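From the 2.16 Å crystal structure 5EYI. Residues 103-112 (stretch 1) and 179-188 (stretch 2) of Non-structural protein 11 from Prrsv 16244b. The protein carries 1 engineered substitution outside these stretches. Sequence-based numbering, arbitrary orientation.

Stretch 1 (103-112) TVFSTGRIEV
Stretch 2 (179-188) TLTDVYLPDL

A buried carboxylate can organise a chain turn by accepting hydrogen bonds from backbone NH groups, and D182 in non-structural protein 11 is a clear example. Its CA-to-CB bond points toward the 103-112 stretch, with chi1 p (68°) and chi2 9°, just where that loop turns into a helix spanning 109-112. D182 OD1 accepts from T107 N at 3.0 Å, and D182 OD2 accepts from I110 N at 2.9 Å with a nearly straight angle of 172°. R109 N also lies 3.0 Å from D182 OD2. G108, at the N-cap position, has phi/psi of 87/-2; a CB there would jam against the preceding carbonyl, so glycine suits the turn.

The carbonyl of D182 accepts two more bonds. T107 OG1 (chi1 p) donates to D182 O at 2.6 Å, and R109 NH2 donates to D182 O at 2.8 Å. R109 extends through an m, t, m side chain, presenting its guanidinium edge to this carbonyl, while R109 NE donates to T107 OG1 at 2.9 Å, so the two side chains brace each other.

Water extends the network. Water 4 links G108 N, E111 OE1 and D182 OD2, donating to both carboxylates, whose E111 OE1 and D182 OD2 sit 4.2 Å apart. Water 1 joins F105 O, Y184 N and D187 OD2, and water 2 joins F105 N to the same D187 oxygen, bridging extended backbone at F105 to the helical-angled segment 185-188.

Apolar contacts flank the polar centre. I110 (m, t) sets I110 CD1 3.9 Å from L180 CD2, beside strand residues 179-180. Farther along, S106 CA lies 4.8 Å from V183 CA and V104 CA 7.3 Å from D187 CA, so the segments run antiparallel here. V104 (m) places V104 CG2 4.3 Å from V183 CG1 and V104 CG1 4.3 Å from D187 CB. The two stretches bury 519 Å² between them, both sides summed.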

# COMPACT_ATOMS: atom_id res chain seq x y z
N THR A 103 3.09 -18.48 -2.07
CA THR A 103 4.01 -17.37 -2.35
C THR A 103 4.14 -17.11 -3.84
O THR A 103 3.91 -18.01 -4.64
CB THR A 103 5.42 -17.64 -1.74
OG1 THR A 103 6.26 -16.49 -1.92
CG2 THR A 103 6.09 -18.83 -2.39
N VAL A 104 4.51 -15.88 -4.20
CA VAL A 104 5.02 -15.62 -5.54
C VAL A 104 6.53 -15.83 -5.52
O VAL A 104 7.16 -15.86 -4.45
CB VAL A 104 4.61 -14.22 -6.11
CG1 VAL A 104 3.10 -14.05 -6.04
CG2 VAL A 104 5.28 -13.07 -5.39
N PHE A 105 7.11 -15.99 -6.71
CA PHE A 105 8.52 -16.34 -6.84
C PHE A 105 9.28 -15.34 -7.69
O PHE A 105 8.76 -14.83 -8.68
CB PHE A 105 8.66 -17.75 -7.42
CG PHE A 105 8.30 -18.83 -6.43
CD1 PHE A 105 9.21 -19.23 -5.47
CD2 PHE A 105 7.04 -19.43 -6.46
CE1 PHE A 105 8.88 -20.21 -4.55
CE2 PHE A 105 6.71 -20.40 -5.53
CZ PHE A 105 7.63 -20.80 -4.58
N SER A 106 10.51 -15.05 -7.29
CA SER A 106 11.45 -14.34 -8.15
C SER A 106 11.79 -15.22 -9.33
O SER A 106 11.83 -16.45 -9.22
CB SER A 106 12.72 -13.99 -7.39
OG SER A 106 12.46 -13.02 -6.39
N THR A 107 12.09 -14.60 -10.46
CA THR A 107 12.20 -15.30 -11.75
C THR A 107 13.61 -15.70 -12.16
O THR A 107 13.78 -16.32 -13.20
CB THR A 107 11.61 -14.43 -12.86
OG1 THR A 107 12.27 -13.16 -12.85
CG2 THR A 107 10.13 -14.24 -12.63
N GLY A 108 14.61 -15.33 -11.36
CA GLY A 108 16.01 -15.58 -11.69
C GLY A 108 16.66 -14.51 -12.55
O GLY A 108 17.86 -14.60 -12.84
N ARG A 109 15.89 -13.49 -12.93
CA ARG A 109 16.42 -12.46 -13.83
C ARG A 109 17.51 -11.61 -13.20
O ARG A 109 18.50 -11.25 -13.86
CB ARG A 109 15.30 -11.56 -14.34
CG ARG A 109 14.57 -12.17 -15.51
CD ARG A 109 13.47 -11.28 -16.01
NE ARG A 109 12.31 -11.30 -15.13
CZ ARG A 109 11.15 -10.71 -15.40
NH1 ARG A 109 10.99 -10.06 -16.56
NH2 ARG A 109 10.15 -10.78 -14.53
N ILE A 110 17.34 -11.29 -11.92
CA ILE A 110 18.38 -10.58 -11.18
C ILE A 110 19.70 -11.38 -11.16
O ILE A 110 20.75 -10.84 -11.46
CB ILE A 110 17.91 -10.21 -9.75
CG1 ILE A 110 16.88 -9.07 -9.83
CG2 ILE A 110 19.07 -9.77 -8.87
CD1 ILE A 110 15.99 -8.96 -8.61
N GLU A 111 19.63 -12.68 -10.88
CA GLU A 111 20.84 -13.48 -10.71
C GLU A 111 21.61 -13.63 -12.02
O GLU A 111 22.83 -13.58 -12.01
CB GLU A 111 20.55 -14.85 -10.09
CG GLU A 111 20.25 -14.82 -8.59
CD GLU A 111 18.84 -14.34 -8.26
OE1 GLU A 111 18.04 -14.07 -9.19
OE2 GLU A 111 18.54 -14.21 -7.06
N VAL A 112 20.91 -13.79 -13.15
CA VAL A 112 21.59 -13.86 -14.46
C VAL A 112 21.76 -12.51 -15.14
O VAL A 112 22.40 -12.45 -16.18
CB VAL A 112 20.92 -14.86 -15.44
CG1 VAL A 112 20.76 -16.21 -14.78
CG2 VAL A 112 19.59 -14.37 -15.96
N THR A 179 12.92 0.22 -4.09
CA THR A 179 12.83 -1.22 -4.00
C THR A 179 12.55 -1.80 -5.36
O THR A 179 11.88 -1.18 -6.18
CB THR A 179 11.72 -1.68 -3.03
OG1 THR A 179 10.48 -1.10 -3.40
CG2 THR A 179 12.07 -1.30 -1.60
N LEU A 180 13.03 -3.01 -5.59
CA LEU A 180 12.97 -3.62 -6.90
C LEU A 180 12.81 -5.12 -6.76
O LEU A 180 13.41 -5.72 -5.86
CB LEU A 180 14.27 -3.28 -7.63
CG LEU A 180 14.51 -3.79 -9.05
CD1 LEU A 180 15.39 -2.78 -9.78
CD2 LEU A 180 15.13 -5.18 -9.06
N THR A 181 12.01 -5.72 -7.64
CA THR A 181 11.92 -7.18 -7.76
C THR A 181 12.01 -7.57 -9.22
O THR A 181 11.99 -6.71 -10.10
CB THR A 181 10.59 -7.73 -7.19
OG1 THR A 181 9.50 -7.43 -8.06
CG2 THR A 181 10.31 -7.15 -5.82
N ASP A 182 12.13 -8.88 -9.47
CA ASP A 182 12.00 -9.43 -10.82
C ASP A 182 10.82 -10.39 -10.97
O ASP A 182 10.83 -11.28 -11.83
CB ASP A 182 13.31 -10.08 -11.27
CG ASP A 182 13.65 -11.34 -10.51
OD1 ASP A 182 12.82 -11.84 -9.71
OD2 ASP A 182 14.78 -11.83 -10.72
N VAL A 183 9.78 -10.21 -10.14
CA VAL A 183 8.61 -11.06 -10.22
C VAL A 183 7.91 -10.90 -11.58
O VAL A 183 7.91 -9.81 -12.16
CB VAL A 183 7.58 -10.80 -9.09
CG1 VAL A 183 8.24 -10.96 -7.73
CG2 VAL A 183 6.94 -9.43 -9.22
N TYR A 184 7.33 -11.99 -12.06
CA TYR A 184 6.51 -11.98 -13.26
C TYR A 184 5.29 -11.10 -13.03
O TYR A 184 4.41 -11.47 -12.25
CB TYR A 184 6.09 -13.41 -13.61
CG TYR A 184 5.29 -13.55 -14.88
CD1 TYR A 184 4.03 -14.15 -14.88
CD2 TYR A 184 5.79 -13.07 -16.09
CE1 TYR A 184 3.30 -14.28 -16.06
CE2 TYR A 184 5.07 -13.20 -17.27
CZ TYR A 184 3.83 -13.81 -17.24
OH TYR A 184 3.11 -13.93 -18.41
N LEU A 185 5.26 -9.93 -13.66
CA LEU A 185 4.28 -8.88 -13.33
C LEU A 185 2.79 -9.30 -13.41
O LEU A 185 1.97 -8.78 -12.63
CB LEU A 185 4.50 -7.61 -14.16
CG LEU A 185 5.82 -6.85 -13.99
CD1 LEU A 185 5.86 -5.66 -14.94
CD2 LEU A 185 5.99 -6.36 -12.56
N PRO A 186 2.44 -10.22 -14.33
CA PRO A 186 1.05 -10.69 -14.31
C PRO A 186 0.62 -11.40 -13.01
O PRO A 186 -0.57 -11.38 -12.71
CB PRO A 186 0.97 -11.60 -15.53
CG PRO A 186 1.94 -10.98 -16.48
CD PRO A 186 3.10 -10.57 -15.60
N ASP A 187 1.57 -11.96 -12.24
CA ASP A 187 1.25 -12.48 -10.89
C ASP A 187 0.70 -11.43 -9.93
O ASP A 187 0.05 -11.78 -8.94
CB ASP A 187 2.49 -13.09 -10.19
CG ASP A 187 2.97 -14.36 -10.84
OD1 ASP A 187 2.22 -15.02 -11.60
OD2 ASP A 187 4.13 -14.71 -10.56
N LEU A 188 1.01 -10.17 -10.18
CA LEU A 188 0.52 -9.07 -9.35
C LEU A 188 -0.78 -8.41 -9.83
O LEU A 188 -1.33 -7.61 -9.09
CB LEU A 188 1.60 -7.99 -9.22
CG LEU A 188 3.02 -8.43 -8.86
CD1 LEU A 188 3.91 -7.21 -8.73
CD2 LEU A 188 3.05 -9.26 -7.59
O HOH W 1 6.94 -14.21 -10.54
O HOH W 2 5.16 -16.50 -8.71
O HOH W 3 12.65 -10.42 -6.94
O HOH W 4 15.55 -13.60 -8.91